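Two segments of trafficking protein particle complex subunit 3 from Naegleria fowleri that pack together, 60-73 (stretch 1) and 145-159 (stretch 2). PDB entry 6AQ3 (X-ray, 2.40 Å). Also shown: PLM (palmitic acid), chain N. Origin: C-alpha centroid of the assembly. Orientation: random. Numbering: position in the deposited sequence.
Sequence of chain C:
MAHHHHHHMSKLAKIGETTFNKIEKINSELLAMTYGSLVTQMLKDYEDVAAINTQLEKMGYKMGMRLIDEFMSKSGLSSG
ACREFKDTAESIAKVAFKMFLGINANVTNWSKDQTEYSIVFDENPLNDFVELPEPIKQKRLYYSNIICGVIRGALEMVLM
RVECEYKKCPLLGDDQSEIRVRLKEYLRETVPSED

Stretch 1, residues 60-73: GYKMGMRLIDEFMS
Stretch 2, residues 145-159: NIICGVIRGALEMVL

Stretch 1 lies within a longer helix, and most of stretch 2 is helical; the two helices run in broadly the same direction and cross at -42°, their axes 6.2 Å apart. Glycines make this closeness possible. CA atoms lie 3.9 Å apart at Y61 and G149, and 4.0 Å at G64 and V150. G60, G64, G149 and G153 each turn a bare CA face to the other helix. A CB on G60 would sit 2.0 Å from I146 O; one on G153 would sit 2.2 Å from Y61 O. The backbones instead meet through CA-H...O contacts: G60 CA to I146 O 3.4 Å, Y61 CA to G149 O 3.1 Å, G64 CA to V150 O 3.6 Å.

Y61 (chi1 t, chi2 73°) is the main knob. It fills a hollow formed by G149, R152, G153 and E156. The R152 guanidinium (chi1 t, chi2 t, chi3 p) lies flat over one ring face, planes at 8°, with NH2 3.2 Å from Y61 CG. At the ring edge, Y61 OH donates a very short hydrogen bond to E156 OE2, 2.5 Å.

Further along, M65 (m, t, m) places SD 3.6 Å from M157 CE. I68 (t, p) points toward stretch 2, with CG2 3.6 Å from M157 CB. I68 CD1 lies 4.1 Å from A154 CB. I68 CD1 also lies 3.7 Å from PLM C4. A154 CB also meets PLM C6 at 3.5 Å.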

ATOM      1  N   GLY C  60      -5.673 -10.199   1.506  1.00 47.42           N
ATOM      2  CA  GLY C  60      -6.230  -9.976   0.181  1.00 55.39           C
ATOM      3  C   GLY C  60      -7.677 -10.410   0.097  1.00 57.50           C
ATOM      4  O   GLY C  60      -8.516  -9.723  -0.503  1.00 52.53           O
ATOM      5  N   TYR C  61      -7.998 -11.533   0.741  1.00 53.05           N
ATOM      6  CA  TYR C  61      -9.369 -12.013   0.747  1.00 52.70           C
ATOM      7  C   TYR C  61     -10.323 -10.933   1.243  1.00 51.91           C
ATOM      8  O   TYR C  61     -11.337 -10.635   0.596  1.00 56.00           O
ATOM      9  CB  TYR C  61      -9.478 -13.286   1.590  1.00 51.06           C
ATOM     10  CG  TYR C  61     -10.908 -13.774   1.736  1.00 50.77           C
ATOM     11  CD1 TYR C  61     -11.570 -14.368   0.665  1.00 57.46           C
ATOM     12  CD2 TYR C  61     -11.595 -13.616   2.927  1.00 51.49           C
ATOM     13  CE1 TYR C  61     -12.885 -14.806   0.783  1.00 58.66           C
ATOM     14  CE2 TYR C  61     -12.914 -14.051   3.060  1.00 59.65           C
ATOM     15  CZ  TYR C  61     -13.549 -14.645   1.983  1.00 59.67           C
ATOM     16  OH  TYR C  61     -14.850 -15.066   2.112  1.00 63.87           O
ATOM     17  N   LYS C  62     -10.000 -10.312   2.380  1.00 53.48           N
ATOM     18  CA  LYS C  62     -10.863  -9.255   2.899  1.00 52.08           C
ATOM     19  C   LYS C  62     -10.893  -8.057   1.953  1.00 52.91           C
ATOM     20  O   LYS C  62     -11.948  -7.453   1.741  1.00 59.55           O
ATOM     21  CB  LYS C  62     -10.426  -8.860   4.311  1.00 41.64           C
ATOM     22  N   MET C  63      -9.761  -7.724   1.338  1.00 55.98           N
ATOM     23  CA  MET C  63      -9.742  -6.590   0.418  1.00 54.57           C
ATOM     24  C   MET C  63     -10.587  -6.864  -0.814  1.00 49.92           C
ATOM     25  O   MET C  63     -11.339  -5.995  -1.261  1.00 58.08           O
ATOM     26  CB  MET C  63      -8.305  -6.269   0.003  1.00 57.28           C
ATOM     27  CG  MET C  63      -7.465  -5.619   1.093  1.00 63.43           C
ATOM     28  SD  MET C  63      -5.720  -5.389   0.644  1.00 63.14           S
ATOM     29  CE  MET C  63      -5.832  -4.918  -1.054  1.00 49.78           C
ATOM     30  N   GLY C  64     -10.490  -8.069  -1.369  1.00 49.75           N
ATOM     31  CA  GLY C  64     -11.201  -8.364  -2.600  1.00 48.76           C
ATOM     32  C   GLY C  64     -12.710  -8.330  -2.445  1.00 51.51           C
ATOM     33  O   GLY C  64     -13.422  -7.919  -3.366  1.00 51.40           O
ATOM     34  N   MET C  65     -13.222  -8.737  -1.285  1.00 53.81           N
ATOM     35  CA  MET C  65     -14.662  -8.623  -1.060  1.00 60.51           C
ATOM     36  C   MET C  65     -15.101  -7.167  -1.050  1.00 67.79           C
ATOM     37  O   MET C  65     -16.201  -6.848  -1.508  1.00 75.03           O
ATOM     38  CB  MET C  65     -15.060  -9.308   0.253  1.00 52.87           C
ATOM     39  CG  MET C  65     -14.962 -10.823   0.215  1.00 71.30           C
ATOM     40  SD  MET C  65     -15.707 -11.645   1.650  1.00 85.05           S
ATOM     41  CE  MET C  65     -14.796 -10.886   2.997  1.00 79.26           C
ATOM     42  N   ARG C  66     -14.245  -6.268  -0.570  1.00 71.32           N
ATOM     43  CA  ARG C  66     -14.593  -4.856  -0.492  1.00 81.86           C
ATOM     44  C   ARG C  66     -14.359  -4.141  -1.810  1.00 86.17           C
ATOM     45  O   ARG C  66     -15.001  -3.121  -2.075  1.00 96.88           O
ATOM     46  CB  ARG C  66     -13.756  -4.177   0.608  1.00 86.09           C
ATOM     47  CG  ARG C  66     -14.113  -4.607   2.030  1.00 85.29           C
ATOM     48  CD  ARG C  66     -13.140  -4.082   3.088  1.00 84.96           C
ATOM     49  NE  ARG C  66     -12.956  -2.630   3.100  1.00 95.11           N
ATOM     50  CZ  ARG C  66     -11.987  -2.003   3.775  1.00 93.08           C
ATOM     51  NH1 ARG C  66     -11.124  -2.691   4.519  1.00 88.02           N
ATOM     52  NH2 ARG C  66     -11.890  -0.683   3.726  1.00 92.08           N
ATOM     53  N   LEU C  67     -13.459  -4.659  -2.634  1.00 75.60           N
ATOM     54  CA  LEU C  67     -13.028  -3.983  -3.843  1.00 75.01           C
ATOM     55  C   LEU C  67     -13.866  -4.314  -5.072  1.00 76.66           C
ATOM     56  O   LEU C  67     -13.870  -3.516  -6.018  1.00 73.75           O
ATOM     57  CB  LEU C  67     -11.550  -4.305  -4.073  1.00 77.51           C
ATOM     58  CG  LEU C  67     -10.740  -3.445  -5.028  1.00 83.48           C
ATOM     59  CD1 LEU C  67     -10.431  -2.130  -4.355  1.00 89.05           C
ATOM     60  CD2 LEU C  67      -9.446  -4.162  -5.350  1.00 80.46           C
ATOM     61  N   ILE C  68     -14.557  -5.463  -5.087  1.00 76.28           N
ATOM     62  CA  ILE C  68     -15.178  -5.969  -6.315  1.00 68.93           C
ATOM     63  C   ILE C  68     -16.181  -4.977  -6.887  1.00 77.06           C
ATOM     64  O   ILE C  68     -16.266  -4.801  -8.112  1.00 70.47           O
ATOM     65  CB  ILE C  68     -15.847  -7.331  -6.074  1.00 70.00           C
ATOM     66  CG1 ILE C  68     -16.525  -7.814  -7.373  1.00 70.31           C
ATOM     67  CG2 ILE C  68     -16.888  -7.217  -4.979  1.00 71.22           C
ATOM     68  CD1 ILE C  68     -15.560  -8.043  -8.530  1.00 70.72           C
ATOM     69  N   ASP C  69     -16.954  -4.314  -6.022  1.00 79.37           N
ATOM     70  CA  ASP C  69     -17.991  -3.423  -6.521  1.00 79.60           C
ATOM     71  C   ASP C  69     -17.365  -2.256  -7.264  1.00 80.00           C
ATOM     72  O   ASP C  69     -17.817  -1.888  -8.351  1.00 78.64           O
ATOM     73  CB  ASP C  69     -18.872  -2.935  -5.371  1.00 83.84           C
ATOM     74  N   GLU C  70     -16.291  -1.694  -6.710  1.00 82.10           N
ATOM     75  CA  GLU C  70     -15.587  -0.611  -7.381  1.00 86.71           C
ATOM     76  C   GLU C  70     -15.014  -1.067  -8.718  1.00 85.38           C
ATOM     77  O   GLU C  70     -15.081  -0.331  -9.709  1.00 94.50           O
ATOM     78  CB  GLU C  70     -14.485  -0.077  -6.466  1.00 95.82           C
ATOM     79  CG  GLU C  70     -14.192   1.412  -6.618  1.00107.59           C
ATOM     80  CD  GLU C  70     -15.314   2.295  -6.109  1.00118.06           C
ATOM     81  OE1 GLU C  70     -16.022   1.877  -5.166  1.00118.47           O
ATOM     82  OE2 GLU C  70     -15.488   3.406  -6.657  1.00124.84           O
ATOM     83  N   PHE C  71     -14.487  -2.292  -8.785  1.00 78.37           N
ATOM     84  CA  PHE C  71     -13.961  -2.793 -10.055  1.00 83.59           C
ATOM     85  C   PHE C  71     -15.056  -2.878 -11.107  1.00 83.61           C
ATOM     86  O   PHE C  71     -14.869  -2.445 -12.249  1.00 90.10           O
ATOM     87  CB  PHE C  71     -13.313  -4.164  -9.879  1.00 85.37           C
ATOM     88  CG  PHE C  71     -12.998  -4.850 -11.184  1.00 88.58           C
ATOM     89  CD1 PHE C  71     -11.875  -4.502 -11.917  1.00 86.94           C
ATOM     90  CD2 PHE C  71     -13.837  -5.839 -11.683  1.00 91.90           C
ATOM     91  CE1 PHE C  71     -11.589  -5.133 -13.124  1.00 87.50           C
ATOM     92  CE2 PHE C  71     -13.556  -6.470 -12.887  1.00 94.31           C
ATOM     93  CZ  PHE C  71     -12.424  -6.116 -13.606  1.00 91.46           C
ATOM     94  N   MET C  72     -16.212  -3.425 -10.733  1.00 78.36           N
ATOM     95  CA  MET C  72     -17.314  -3.524 -11.685  1.00 84.14           C
ATOM     96  C   MET C  72     -17.672  -2.155 -12.235  1.00 83.82           C
ATOM     97  O   MET C  72     -17.912  -2.009 -13.437  1.00 80.25           O
ATOM     98  CB  MET C  72     -18.535  -4.164 -11.028  1.00 81.64           C
ATOM     99  CG  MET C  72     -18.351  -5.606 -10.618  1.00 86.19           C
ATOM    100  SD  MET C  72     -17.918  -6.671 -12.005  1.00 92.88           S
ATOM    101  CE  MET C  72     -19.391  -7.684 -12.059  1.00 94.47           C
ATOM    102  N   SER C  73     -17.664  -1.132 -11.374  1.00 86.00           N
ATOM    103  CA  SER C  73     -18.042   0.208 -11.798  1.00 90.19           C
ATOM    104  C   SER C  73     -17.010   0.801 -12.747  1.00 95.60           C
ATOM    105  O   SER C  73     -17.364   1.314 -13.817  1.00105.52           O
ATOM    106  CB  SER C  73     -18.225   1.107 -10.575  1.00 92.83           C
ATOM    107  OG  SER C  73     -19.357   0.712  -9.816  1.00 91.40           O
ATOM    108  N   ASN C 145       1.452 -12.879  -2.244  1.00 35.08           N
ATOM    109  CA  ASN C 145       0.313 -13.770  -2.049  1.00 37.44           C
ATOM    110  C   ASN C 145      -0.988 -13.016  -1.822  1.00 49.86           C
ATOM    111  O   ASN C 145      -2.070 -13.577  -2.064  1.00 47.34           O
ATOM    112  CB  ASN C 145       0.559 -14.710  -0.875  1.00 38.44           C
ATOM    113  CG  ASN C 145       0.029 -16.113  -1.145  1.00 43.33           C
ATOM    114  OD1 ASN C 145      -0.034 -16.537  -2.297  1.00 43.42           O
ATOM    115  ND2 ASN C 145      -0.318 -16.849  -0.085  1.00 46.62           N
ATOM    116  N   ILE C 146      -0.907 -11.745  -1.410  1.00 42.82           N
ATOM    117  CA  ILE C 146      -2.100 -10.921  -1.259  1.00 42.83           C
ATOM    118  C   ILE C 146      -2.948 -10.931  -2.533  1.00 47.72           C
ATOM    119  O   ILE C 146      -4.169 -10.748  -2.472  1.00 48.90           O
ATOM    120  CB  ILE C 146      -1.695  -9.496  -0.850  1.00 41.69           C
ATOM    121  CG1 ILE C 146      -2.900  -8.737  -0.308  1.00 49.76           C
ATOM    122  CG2 ILE C 146      -1.127  -8.745  -2.050  1.00 38.54           C
ATOM    123  CD1 ILE C 146      -2.510  -7.533   0.522  1.00 57.03           C
ATOM    124  N   ILE C 147      -2.321 -11.124  -3.703  1.00 49.54           N
ATOM    125  CA  ILE C 147      -3.070 -11.161  -4.961  1.00 47.29           C
ATOM    126  C   ILE C 147      -4.044 -12.335  -4.985  1.00 50.42           C
ATOM    127  O   ILE C 147      -5.178 -12.209  -5.466  1.00 56.35           O
ATOM    128  CB  ILE C 147      -2.107 -11.202  -6.170  1.00 46.14           C
ATOM    129  CG1 ILE C 147      -1.229  -9.941  -6.206  1.00 44.75           C
ATOM    130  CG2 ILE C 147      -2.887 -11.306  -7.504  1.00 34.34           C
ATOM    131  CD1 ILE C 147      -0.247  -9.914  -7.359  1.00 40.81           C
ATOM    132  N   CYS C 148      -3.622 -13.496  -4.487  1.00 48.41           N
ATOM    133  CA  CYS C 148      -4.509 -14.652  -4.510  1.00 47.28           C
ATOM    134  C   CYS C 148      -5.764 -14.407  -3.681  1.00 56.70           C
ATOM    135  O   CYS C 148      -6.876 -14.774  -4.094  1.00 61.30           O
ATOM    136  CB  CYS C 148      -3.770 -15.889  -4.008  1.00 44.63           C
ATOM    137  SG  CYS C 148      -2.415 -16.369  -5.084  1.00 51.24           S
ATOM    138  N   GLY C 149      -5.606 -13.770  -2.518  1.00 50.33           N
ATOM    139  CA  GLY C 149      -6.757 -13.493  -1.672  1.00 47.04           C
ATOM    140  C   GLY C 149      -7.720 -12.521  -2.314  1.00 49.91           C
ATOM    141  O   GLY C 149      -8.943 -12.688  -2.219  1.00 56.14           O
ATOM    142  N   VAL C 150      -7.185 -11.495  -2.984  1.00 46.91           N
ATOM    143  CA  VAL C 150      -8.045 -10.540  -3.681  1.00 51.00           C
ATOM    144  C   VAL C 150      -8.919 -11.254  -4.703  1.00 47.87           C
ATOM    145  O   VAL C 150     -10.116 -10.970  -4.827  1.00 46.60           O
ATOM    146  CB  VAL C 150      -7.186  -9.429  -4.316  1.00 44.87           C
ATOM    147  CG1 VAL C 150      -8.054  -8.447  -5.115  1.00 47.20           C
ATOM    148  CG2 VAL C 150      -6.474  -8.669  -3.207  1.00 46.01           C
ATOM    149  N   ILE C 151      -8.328 -12.207  -5.433  1.00 49.02           N
ATOM    150  CA  ILE C 151      -9.048 -12.978  -6.443  1.00 43.64           C
ATOM    151  C   ILE C 151     -10.138 -13.814  -5.794  1.00 50.53           C
ATOM    152  O   ILE C 151     -11.292 -13.821  -6.249  1.00 51.82           O
ATOM    153  CB  ILE C 151      -8.055 -13.841  -7.243  1.00 47.98           C
ATOM    154  CG1 ILE C 151      -7.204 -12.931  -8.153  1.00 47.02           C
ATOM    155  CG2 ILE C 151      -8.767 -14.996  -7.987  1.00 39.23           C
ATOM    156  CD1 ILE C 151      -6.093 -13.638  -8.888  1.00 41.31           C
ATOM    157  N   ARG C 152      -9.793 -14.514  -4.710  1.00 52.69           N
ATOM    158  CA  ARG C 152     -10.763 -15.371  -4.032  1.00 57.55           C
ATOM    159  C   ARG C 152     -11.911 -14.561  -3.438  1.00 60.43           C
ATOM    160  O   ARG C 152     -13.080 -14.951  -3.551  1.00 62.73           O
ATOM    161  CB  ARG C 152     -10.078 -16.190  -2.938  1.00 42.02           C
ATOM    162  CG  ARG C 152     -11.063 -17.035  -2.099  1.00 46.45           C
ATOM    163  CD  ARG C 152     -10.302 -18.001  -1.201  1.00 50.18           C
ATOM    164  NE  ARG C 152      -9.625 -17.326  -0.098  1.00 47.45           N
ATOM    165  CZ  ARG C 152     -10.126 -17.225   1.130  1.00 51.59           C
ATOM    166  NH1 ARG C 152     -11.299 -17.756   1.407  1.00 48.66           N
ATOM    167  NH2 ARG C 152      -9.459 -16.603   2.089  1.00 54.73           N
ATOM    168  N   GLY C 153     -11.599 -13.446  -2.780  1.00 57.04           N
ATOM    169  CA  GLY C 153     -12.649 -12.654  -2.173  1.00 40.38           C
ATOM    170  C   GLY C 153     -13.519 -11.984  -3.219  1.00 60.00           C
ATOM    171  O   GLY C 153     -14.745 -11.929  -3.083  1.00 59.30           O
ATOM    172  N   ALA C 154     -12.908 -11.488  -4.293  1.00 52.99           N
ATOM    173  CA  ALA C 154     -13.713 -10.856  -5.325  1.00 55.30           C
ATOM    174  C   ALA C 154     -14.679 -11.856  -5.957  1.00 55.04           C
ATOM    175  O   ALA C 154     -15.876 -11.577  -6.096  1.00 53.11           O
ATOM    176  CB  ALA C 154     -12.811 -10.231  -6.390  1.00 43.50           C
ATOM    177  N   LEU C 155     -14.184 -13.046  -6.315  1.00 50.20           N
ATOM    178  CA  LEU C 155     -15.036 -13.988  -7.033  1.00 51.99           C
ATOM    179  C   LEU C 155     -16.149 -14.522  -6.145  1.00 55.66           C
ATOM    180  O   LEU C 155     -17.239 -14.829  -6.648  1.00 61.42           O
ATOM    181  CB  LEU C 155     -14.205 -15.138  -7.603  1.00 53.62           C
ATOM    182  CG  LEU C 155     -13.247 -14.723  -8.733  1.00 53.08           C
ATOM    183  CD1 LEU C 155     -12.512 -15.928  -9.322  1.00 55.37           C
ATOM    184  CD2 LEU C 155     -13.995 -13.988  -9.815  1.00 51.20           C
ATOM    185  N   GLU C 156     -15.912 -14.590  -4.827  1.00 54.24           N
ATOM    186  CA  GLU C 156     -16.970 -14.998  -3.913  1.00 56.38           C
ATOM    187  C   GLU C 156     -18.153 -14.056  -4.017  1.00 65.16           C
ATOM    188  O   GLU C 156     -19.311 -14.485  -3.956  1.00 72.20           O
ATOM    189  CB  GLU C 156     -16.453 -15.033  -2.481  1.00 57.28           C
ATOM    190  CG  GLU C 156     -17.483 -15.542  -1.476  1.00 58.34           C
ATOM    191  CD  GLU C 156     -16.949 -15.581  -0.051  1.00 67.65           C
ATOM    192  OE1 GLU C 156     -17.583 -14.976   0.843  1.00 71.46           O
ATOM    193  OE2 GLU C 156     -15.899 -16.223   0.178  1.00 66.51           O
ATOM    194  N   MET C 157     -17.885 -12.769  -4.221  1.00 66.63           N
ATOM    195  CA  MET C 157     -18.977 -11.816  -4.334  1.00 68.56           C
ATOM    196  C   MET C 157     -19.813 -12.030  -5.594  1.00 66.69           C
ATOM    197  O   MET C 157     -20.993 -11.657  -5.612  1.00 74.31           O
ATOM    198  CB  MET C 157     -18.408 -10.401  -4.283  1.00 74.11           C
ATOM    199  CG  MET C 157     -17.744 -10.075  -2.944  1.00 74.94           C
ATOM    200  SD  MET C 157     -18.848 -10.357  -1.533  1.00 81.08           S
ATOM    201  CE  MET C 157     -18.236 -11.931  -0.927  1.00 71.23           C
ATOM    202  N   VAL C 158     -19.246 -12.635  -6.639  1.00 62.97           N
ATOM    203  CA  VAL C 158     -20.038 -13.035  -7.801  1.00 66.97           C
ATOM    204  C   VAL C 158     -20.311 -14.533  -7.710  1.00 73.74           C
ATOM    205  O   VAL C 158     -20.345 -15.240  -8.727  1.00 64.48           O
ATOM    206  CB  VAL C 158     -19.362 -12.639  -9.127  1.00 58.36           C
ATOM    207  CG1 VAL C 158     -19.467 -11.132  -9.337  1.00 57.17           C
ATOM    208  CG2 VAL C 158     -17.906 -13.038  -9.126  1.00 50.38           C
ATOM    209  N   LEU C 159     -20.425 -15.025  -6.469  1.00 74.59           N
ATOM    210  CA  LEU C 159     -21.020 -16.329  -6.152  1.00 73.69           C
ATOM    211  C   LEU C 159     -20.210 -17.495  -6.704  1.00 69.93           C
ATOM    212  O   LEU C 159     -20.761 -18.504  -7.146  1.00 72.14           O
ATOM    213  CB  LEU C 159     -22.478 -16.413  -6.620  1.00 72.23           C
ATOM    214  CG  LEU C 159     -23.393 -15.315  -6.082  1.00 71.74           C
ATOM    215  CD1 LEU C 159     -24.839 -15.687  -6.327  1.00 75.84           C
ATOM    216  CD2 LEU C 159     -23.149 -15.041  -4.605  1.00 72.97           C
TER
HETATM  217  C1  PLM N 201     -16.734 -11.469 -12.957  1.00 58.48           C
HETATM  218  O2  PLM N 201     -16.489 -12.707 -12.873  1.00 65.25           O
HETATM  219  C2  PLM N 201     -15.562 -10.350 -12.841  1.00 63.08           C
HETATM  220  C3  PLM N 201     -14.186 -10.784 -12.295  1.00 70.22           C
HETATM  221  C4  PLM N 201     -13.808 -10.148 -10.943  1.00 73.94           C
HETATM  222  C5  PLM N 201     -12.531  -9.265 -10.958  1.00 73.53           C
HETATM  223  C6  PLM N 201     -11.772  -9.242  -9.608  1.00 75.52           C
HETATM  224  C7  PLM N 201     -10.549  -8.295  -9.553  1.00 74.48           C
HETATM  225  C8  PLM N 201      -9.242  -8.967  -9.058  1.00 69.29           C
HETATM  226  C9  PLM N 201      -8.101  -7.962  -8.769  1.00 69.48           C
HETATM  227  CA  PLM N 201      -6.662  -8.555  -8.876  1.00 69.24           C
HETATM  228  CB  PLM N 201      -5.534  -7.554  -8.521  1.00 64.03           C
HETATM  229  CC  PLM N 201      -4.992  -7.700  -7.076  1.00 65.89           C
HETATM  230  CD  PLM N 201      -4.354  -6.409  -6.518  1.00 67.31           C
HETATM  231  CE  PLM N 201      -3.324  -6.627  -5.379  1.00 66.57           C
HETATM  232  CF  PLM N 201      -3.086  -5.358  -4.526  1.00 64.39           C
HETATM  233  CG  PLM N 201      -1.791  -5.383  -3.696  1.00 63.23           C